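Long-range contact in VP1 (Merkel cell polyomavirus, PDB 4FMH), which forms the pentameric units of the Merkel cell polyomavirus capsid and binds sialylated oligosaccharides through its jelly-roll domain: residues Ala123-Phe135 with Gly214-Leu226. Sequence-based numbering, arbitrary orientation. Where two conformers were deposited one is given.
Sequences AGIPVSGVNYHMF and GSIQTGSQTPTVL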
ATOM      1  N   ALA B 123     -23.940 -13.270  -1.466  1.00 12.30           N
ATOM      2  CA  ALA B 123     -24.067 -12.099  -2.327  1.00 12.75           C
ATOM      3  C   ALA B 123     -23.301 -12.303  -3.628  1.00 13.12           C
ATOM      4  O   ALA B 123     -22.509 -13.243  -3.749  1.00 12.10           O
ATOM      5  CB  ALA B 123     -23.537 -10.861  -1.588  1.00 13.53           C
ATOM      6  N   GLY B 124     -23.535 -11.421  -4.600  1.00 11.99           N
ATOM      7  CA  GLY B 124     -22.783 -11.440  -5.848  1.00 11.41           C
ATOM      8  C   GLY B 124     -21.328 -11.076  -5.639  1.00 12.34           C
ATOM      9  O   GLY B 124     -20.991 -10.350  -4.700  1.00 12.69           O
ATOM     10  N   ILE B 125     -20.458 -11.600  -6.500  1.00 12.79           N
ATOM     11  CA  ILE B 125     -19.069 -11.153  -6.550  1.00 12.70           C
ATOM     12  C   ILE B 125     -19.089  -9.701  -7.032  1.00 12.84           C
ATOM     13  O   ILE B 125     -19.577  -9.428  -8.132  1.00 12.58           O
ATOM     14  CB  ILE B 125     -18.199 -12.012  -7.511  1.00 13.28           C
ATOM     15  CG1 ILE B 125     -18.187 -13.479  -7.058  1.00 15.13           C
ATOM     16  CG2 ILE B 125     -16.765 -11.445  -7.599  1.00 12.22           C
ATOM     17  CD1 ILE B 125     -17.712 -14.464  -8.115  1.00 16.94           C
ATOM     18  N   PRO B 126     -18.584  -8.767  -6.201  1.00 12.70           N
ATOM     19  CA  PRO B 126     -18.596  -7.364  -6.599  1.00 13.70           C
ATOM     20  C   PRO B 126     -17.692  -7.105  -7.797  1.00 12.42           C
ATOM     21  O   PRO B 126     -16.757  -7.873  -8.051  1.00 13.89           O
ATOM     22  CB  PRO B 126     -18.068  -6.626  -5.360  1.00 12.98           C
ATOM     23  CG  PRO B 126     -17.376  -7.642  -4.552  1.00 14.85           C
ATOM     24  CD  PRO B 126     -17.950  -8.976  -4.883  1.00 12.97           C
ATOM     25  N   VAL B 127     -17.992  -6.037  -8.531  1.00 11.78           N
ATOM     26  CA  VAL B 127     -17.139  -5.561  -9.616  1.00 10.86           C
ATOM     27  C   VAL B 127     -15.693  -5.439  -9.106  1.00 10.09           C
ATOM     28  O   VAL B 127     -15.407  -4.674  -8.178  1.00 10.87           O
ATOM     29  CB  VAL B 127     -17.678  -4.239 -10.216  1.00 10.50           C
ATOM     30  CG1 VAL B 127     -16.737  -3.710 -11.289  1.00 11.42           C
ATOM     31  CG2 VAL B 127     -19.084  -4.465 -10.814  1.00 11.91           C
ATOM     32  N   SER B 128     -14.792  -6.185  -9.733  0.70  9.98           N
ATOM     33  CA  SER B 128     -13.416  -6.315  -9.257  0.70  9.83           C
ATOM     34  C   SER B 128     -12.542  -6.932 -10.338  0.70  9.99           C
ATOM     35  O   SER B 128     -13.040  -7.396 -11.367  0.70 10.75           O
ATOM     36  CB  SER B 128     -13.368  -7.173  -7.986  0.70  9.74           C
ATOM     37  OG  SER B 128     -14.019  -8.413  -8.184  0.70  9.48           O
ATOM     38  N   GLY B 129     -11.234  -6.933 -10.107  1.00 10.06           N
ATOM     39  CA  GLY B 129     -10.295  -7.488 -11.074  1.00 11.24           C
ATOM     40  C   GLY B 129      -9.551  -6.412 -11.841  1.00 12.22           C
ATOM     41  O   GLY B 129      -9.043  -5.456 -11.248  1.00 12.59           O
ATOM     42  N   VAL B 130      -9.474  -6.579 -13.159  1.00 10.85           N
ATOM     43  CA  VAL B 130      -8.671  -5.686 -13.998  1.00 10.70           C
ATOM     44  C   VAL B 130      -9.128  -4.230 -13.886  1.00 11.11           C
ATOM     45  O   VAL B 130     -10.292  -3.914 -14.153  1.00 10.04           O
ATOM     46  CB  VAL B 130      -8.674  -6.128 -15.481  1.00 10.32           C
ATOM     47  CG1 VAL B 130      -7.936  -5.107 -16.351  1.00 13.84           C
ATOM     48  CG2 VAL B 130      -8.044  -7.529 -15.627  1.00  9.57           C
ATOM     49  N   ASN B 131      -8.203  -3.365 -13.463  1.00 10.11           N
ATOM     50  CA  ASN B 131      -8.403  -1.915 -13.510  1.00  9.89           C
ATOM     51  C   ASN B 131      -7.409  -1.247 -14.440  1.00  9.56           C
ATOM     52  O   ASN B 131      -6.242  -1.652 -14.521  1.00 10.80           O
ATOM     53  CB  ASN B 131      -8.278  -1.283 -12.118  1.00 10.41           C
ATOM     54  CG  ASN B 131      -9.595  -1.273 -11.358  1.00  9.37           C
ATOM     55  OD1 ASN B 131     -10.194  -0.212 -11.152  1.00 10.63           O
ATOM     56  ND2 ASN B 131     -10.053  -2.451 -10.939  1.00  9.88           N
ATOM     57  N   TYR B 132      -7.880  -0.216 -15.136  1.00  8.56           N
ATOM     58  CA  TYR B 132      -7.007   0.645 -15.917  1.00  9.30           C
ATOM     59  C   TYR B 132      -7.547   2.054 -15.808  1.00  9.11           C
ATOM     60  O   TYR B 132      -8.705   2.312 -16.164  1.00  9.07           O
ATOM     61  CB  TYR B 132      -6.968   0.194 -17.384  1.00  8.14           C
ATOM     62  CG  TYR B 132      -6.028   0.989 -18.267  1.00 10.06           C
ATOM     63  CD1 TYR B 132      -4.647   0.751 -18.246  1.00 10.15           C
ATOM     64  CD2 TYR B 132      -6.517   1.973 -19.127  1.00 10.10           C
ATOM     65  CE1 TYR B 132      -3.773   1.485 -19.059  1.00 11.58           C
ATOM     66  CE2 TYR B 132      -5.654   2.715 -19.941  1.00  9.40           C
ATOM     67  CZ  TYR B 132      -4.291   2.464 -19.905  1.00 12.00           C
ATOM     68  OH  TYR B 132      -3.449   3.192 -20.716  1.00 10.82           O
ATOM     69  N   HIS B 133      -6.707   2.962 -15.314  1.00  9.42           N
ATOM     70  CA  HIS B 133      -7.113   4.342 -15.096  1.00 10.27           C
ATOM     71  C   HIS B 133      -6.069   5.303 -15.615  1.00 10.93           C
ATOM     72  O   HIS B 133      -4.893   5.202 -15.271  1.00 11.46           O
ATOM     73  CB  HIS B 133      -7.383   4.602 -13.616  1.00 10.25           C
ATOM     74  CG  HIS B 133      -8.446   3.721 -13.055  1.00 11.80           C
ATOM     75  ND1 HIS B 133      -9.790   3.975 -13.232  1.00  8.31           N
ATOM     76  CD2 HIS B 133      -8.367   2.553 -12.377  1.00  8.53           C
ATOM     77  CE1 HIS B 133     -10.493   3.012 -12.663  1.00 11.70           C
ATOM     78  NE2 HIS B 133      -9.653   2.138 -12.136  1.00  8.79           N
ATOM     79  N   MET B 134      -6.516   6.237 -16.444  1.00 11.84           N
ATOM     80  CA  MET B 134      -5.637   7.258 -16.987  1.00 12.90           C
ATOM     81  C   MET B 134      -6.445   8.488 -17.370  1.00 12.37           C
ATOM     82  O   MET B 134      -7.628   8.393 -17.700  1.00 12.31           O
ATOM     83  CB  MET B 134      -4.843   6.724 -18.198  1.00 14.63           C
ATOM     84  CG  MET B 134      -5.604   6.635 -19.520  1.00 20.61           C
ATOM     85  SD  MET B 134      -5.597   8.146 -20.537  1.00 27.09           S
ATOM     86  CE  MET B 134      -3.870   8.271 -20.969  1.00 20.47           C
ATOM     87  N   PHE B 135      -5.802   9.645 -17.305  1.00 11.61           N
ATOM     88  CA  PHE B 135      -6.360  10.860 -17.885  1.00 11.08           C
ATOM     89  C   PHE B 135      -5.209  11.677 -18.449  1.00 11.49           C
ATOM     90  O   PHE B 135      -4.056  11.528 -18.011  1.00 10.23           O
ATOM     91  CB  PHE B 135      -7.216  11.651 -16.875  1.00 10.31           C
ATOM     92  CG  PHE B 135      -6.420  12.382 -15.818  1.00 13.33           C
ATOM     93  CD1 PHE B 135      -6.030  11.738 -14.647  1.00 12.94           C
ATOM     94  CD2 PHE B 135      -6.080  13.727 -15.989  1.00 13.29           C
ATOM     95  CE1 PHE B 135      -5.305  12.415 -13.664  1.00 15.75           C
ATOM     96  CE2 PHE B 135      -5.362  14.411 -15.011  1.00 14.36           C
ATOM     97  CZ  PHE B 135      -4.973  13.758 -13.851  1.00 11.77           C
ATOM     98  N   GLY B 214      -1.407   7.677 -15.393  1.00  9.39           N
ATOM     99  CA  GLY B 214      -2.132   6.415 -15.527  1.00  9.31           C
ATOM    100  C   GLY B 214      -1.585   5.274 -14.703  1.00  9.21           C
ATOM    101  O   GLY B 214      -0.491   5.367 -14.159  1.00  8.53           O
ATOM    102  N   SER B 215      -2.361   4.192 -14.638  1.00  9.87           N
ATOM    103  CA  SER B 215      -2.008   3.003 -13.868  1.00  8.87           C
ATOM    104  C   SER B 215      -2.815   1.807 -14.364  1.00 10.23           C
ATOM    105  O   SER B 215      -3.908   1.961 -14.941  1.00 10.09           O
ATOM    106  CB  SER B 215      -2.266   3.235 -12.370  1.00  8.35           C
ATOM    107  OG  SER B 215      -3.661   3.370 -12.112  1.00 10.82           O
ATOM    108  N   ILE B 216      -2.270   0.618 -14.137  1.00 10.16           N
ATOM    109  CA  ILE B 216      -2.987  -0.619 -14.395  1.00  8.92           C
ATOM    110  C   ILE B 216      -2.978  -1.472 -13.132  1.00  9.06           C
ATOM    111  O   ILE B 216      -2.114  -1.313 -12.260  1.00  7.54           O
ATOM    112  CB  ILE B 216      -2.376  -1.411 -15.596  1.00  8.91           C
ATOM    113  CG1 ILE B 216      -3.399  -2.392 -16.190  1.00 11.28           C
ATOM    114  CG2 ILE B 216      -1.067  -2.115 -15.205  1.00  8.21           C
ATOM    115  CD1 ILE B 216      -2.969  -3.003 -17.548  1.00 12.20           C
ATOM    116  N   GLN B 217      -3.962  -2.362 -13.043  1.00  8.69           N
ATOM    117  CA  GLN B 217      -4.020  -3.384 -12.008  1.00  9.69           C
ATOM    118  C   GLN B 217      -4.570  -4.644 -12.654  1.00  9.88           C
ATOM    119  O   GLN B 217      -5.699  -4.642 -13.163  1.00 10.53           O
ATOM    120  CB  GLN B 217      -4.926  -2.916 -10.867  1.00  8.58           C
ATOM    121  CG  GLN B 217      -5.386  -4.006  -9.909  1.00 10.26           C
ATOM    122  CD  GLN B 217      -6.411  -3.468  -8.938  1.00 12.46           C
ATOM    123  OE1 GLN B 217      -6.091  -2.627  -8.095  1.00 13.48           O
ATOM    124  NE2 GLN B 217      -7.659  -3.921  -9.068  1.00  9.26           N
ATOM    125  N   THR B 218      -3.771  -5.710 -12.669  1.00 12.56           N
ATOM    126  CA  THR B 218      -4.242  -6.988 -13.232  1.00 13.37           C
ATOM    127  C   THR B 218      -4.719  -7.929 -12.116  1.00 15.26           C
ATOM    128  O   THR B 218      -4.882  -7.497 -10.982  1.00 17.04           O
ATOM    129  CB  THR B 218      -3.202  -7.643 -14.188  1.00 12.36           C
ATOM    130  OG1 THR B 218      -2.076  -8.125 -13.446  1.00 11.09           O
ATOM    131  CG2 THR B 218      -2.735  -6.631 -15.227  1.00 10.90           C
ATOM    132  N   GLY B 219      -4.969  -9.194 -12.440  1.00 17.19           N
ATOM    133  CA  GLY B 219      -5.628 -10.118 -11.510  1.00 18.18           C
ATOM    134  C   GLY B 219      -7.117 -10.184 -11.806  1.00 17.46           C
ATOM    135  O   GLY B 219      -7.691  -9.225 -12.309  1.00 18.91           O
ATOM    136  N   SER B 220      -7.748 -11.315 -11.493  1.00 17.65           N
ATOM    137  CA  SER B 220      -9.147 -11.554 -11.881  1.00 17.60           C
ATOM    138  C   SER B 220     -10.192 -10.993 -10.912  1.00 17.78           C
ATOM    139  O   SER B 220     -11.260 -10.547 -11.342  1.00 18.09           O
ATOM    140  CB  SER B 220      -9.396 -13.050 -12.092  1.00 18.38           C
ATOM    141  OG  SER B 220      -9.013 -13.790 -10.948  1.00 20.23           O
ATOM    142  N   GLN B 221      -9.892 -11.037  -9.617  1.00 17.13           N
ATOM    143  CA  GLN B 221     -10.820 -10.578  -8.587  1.00 16.91           C
ATOM    144  C   GLN B 221     -10.166  -9.563  -7.656  1.00 15.51           C
ATOM    145  O   GLN B 221     -10.649  -9.329  -6.548  1.00 15.30           O
ATOM    146  CB  GLN B 221     -11.357 -11.767  -7.778  1.00 19.53           C
ATOM    147  CG  GLN B 221     -12.455 -12.560  -8.494  1.00 24.57           C
ATOM    148  CD  GLN B 221     -13.149 -13.571  -7.586  1.00 29.22           C
ATOM    149  OE1 GLN B 221     -13.552 -13.250  -6.465  1.00 31.62           O
ATOM    150  NE2 GLN B 221     -13.299 -14.793  -8.076  1.00 31.26           N
ATOM    151  N   THR B 222      -9.071  -8.963  -8.115  1.00 14.13           N
ATOM    152  CA  THR B 222      -8.353  -7.938  -7.351  1.00 13.21           C
ATOM    153  C   THR B 222      -9.315  -6.824  -6.938  1.00 11.97           C
ATOM    154  O   THR B 222     -10.081  -6.330  -7.770  1.00 10.34           O
ATOM    155  CB  THR B 222      -7.215  -7.342  -8.187  1.00 13.57           C
ATOM    156  OG1 THR B 222      -6.502  -8.409  -8.826  1.00 14.01           O
ATOM    157  CG2 THR B 222      -6.242  -6.522  -7.310  1.00 10.17           C
ATOM    158  N   PRO B 223      -9.301  -6.443  -5.648  1.00 11.43           N
ATOM    159  CA  PRO B 223     -10.179  -5.376  -5.173  1.00 10.65           C
ATOM    160  C   PRO B 223     -10.031  -4.100  -6.001  1.00 10.60           C
ATOM    161  O   PRO B 223      -8.905  -3.685  -6.320  1.00 10.82           O
ATOM    162  CB  PRO B 223      -9.681  -5.128  -3.743  1.00  9.92           C
ATOM    163  CG  PRO B 223      -9.124  -6.444  -3.320  1.00 12.22           C
ATOM    164  CD  PRO B 223      -8.502  -7.032  -4.550  1.00 12.26           C
ATOM    165  N   THR B 224     -11.164  -3.517  -6.378  1.00  9.92           N
ATOM    166  CA  THR B 224     -11.175  -2.203  -6.989  1.00  9.25           C
ATOM    167  C   THR B 224     -11.136  -1.203  -5.850  1.00  9.81           C
ATOM    168  O   THR B 224     -12.028  -1.186  -4.991  1.00  8.63           O
ATOM    169  CB  THR B 224     -12.409  -2.006  -7.870  1.00 10.41           C
ATOM    170  OG1 THR B 224     -12.318  -2.893  -8.995  1.00 11.50           O
ATOM    171  CG2 THR B 224     -12.512  -0.542  -8.380  1.00  9.31           C
ATOM    172  N   VAL B 225     -10.080  -0.394  -5.839  1.00  9.46           N
ATOM    173  CA  VAL B 225      -9.816   0.546  -4.753  1.00  9.60           C
ATOM    174  C   VAL B 225      -9.682   1.932  -5.377  1.00 10.99           C
ATOM    175  O   VAL B 225      -8.711   2.214  -6.088  1.00 11.08           O
ATOM    176  CB  VAL B 225      -8.523   0.170  -3.990  1.00  9.95           C
ATOM    177  CG1 VAL B 225      -8.159   1.232  -2.946  1.00 10.71           C
ATOM    178  CG2 VAL B 225      -8.648  -1.215  -3.336  1.00  8.33           C
ATOM    179  N   LEU B 226     -10.681   2.778  -5.135  1.00  8.86           N
ATOM    180  CA  LEU B 226     -10.732   4.106  -5.747  1.00  9.75           C
ATOM    181  C   LEU B 226     -11.059   5.165  -4.703  1.00 10.65           C
ATOM    182  O   LEU B 226     -11.777   4.893  -3.738  1.00 11.76           O
ATOM    183  CB  LEU B 226     -11.771   4.135  -6.880  1.00 10.53           C
ATOM    184  CG  LEU B 226     -11.524   3.160  -8.052  1.00 11.04           C
ATOM    185  CD1 LEU B 226     -12.741   3.087  -8.969  1.00 14.17           C
ATOM    186  CD2 LEU B 226     -10.263   3.541  -8.840  1.00 16.06           C
TER
HETATM  187  O   HOH W   1     -13.915  -9.833  -5.878  1.00 24.78           O
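Asn131 and Gln217 form a hydrogen-bonded pair where strands 131-135 and 214-217 run antiparallel, 4.6 Å between axes, in the jelly roll of VP1. Four backbone bonds make the ladder: Asn131 N to Gln217 O and Gln217 N to Asn131 O, then His133 N to Ser215 O and Ser215 N to His133 O. Beyond the strand, Gly129 N donates to Thr222 O at 2.7 Å, on a lone pair in the carbonyl plane, tying in the loop that reverses the chain toward Leu226. Strand 214-217 also pairs with a strand of a second subunit, whereas Leu226 joins one of a third, so the sheets run on through the pentamer.

A polar network covers the face carrying Asn131, His133 and Gln217. Its two amides share the acceptor Gly129 O: Gln217 NE2 lies in the carbonyl plane of Gly129 at 3.0 Å, Asn131 ND2 above it. Gln217 CG stands anti to the backbone N (chi1 164°), the chain extended beyond, which carries NE2 there. Asn131 ND2 also reaches Thr224 OG1 at 3.0 Å, a hydroxyl bonded to Val259 O. With both bonds near its plane, the Asn131 amide is fixed in rotation, and its OD1 accepts from His133 NE2 at 2.6 Å. Asp257 holds the ring's other nitrogen.

On the other face, Ile216 CG1 meets the Tyr132 ring edge at CD1, 4.0 Å away. Leu226 CD2 lies over one His133 face in a CH-pi contact, nearest NE2 at 3.6 Å.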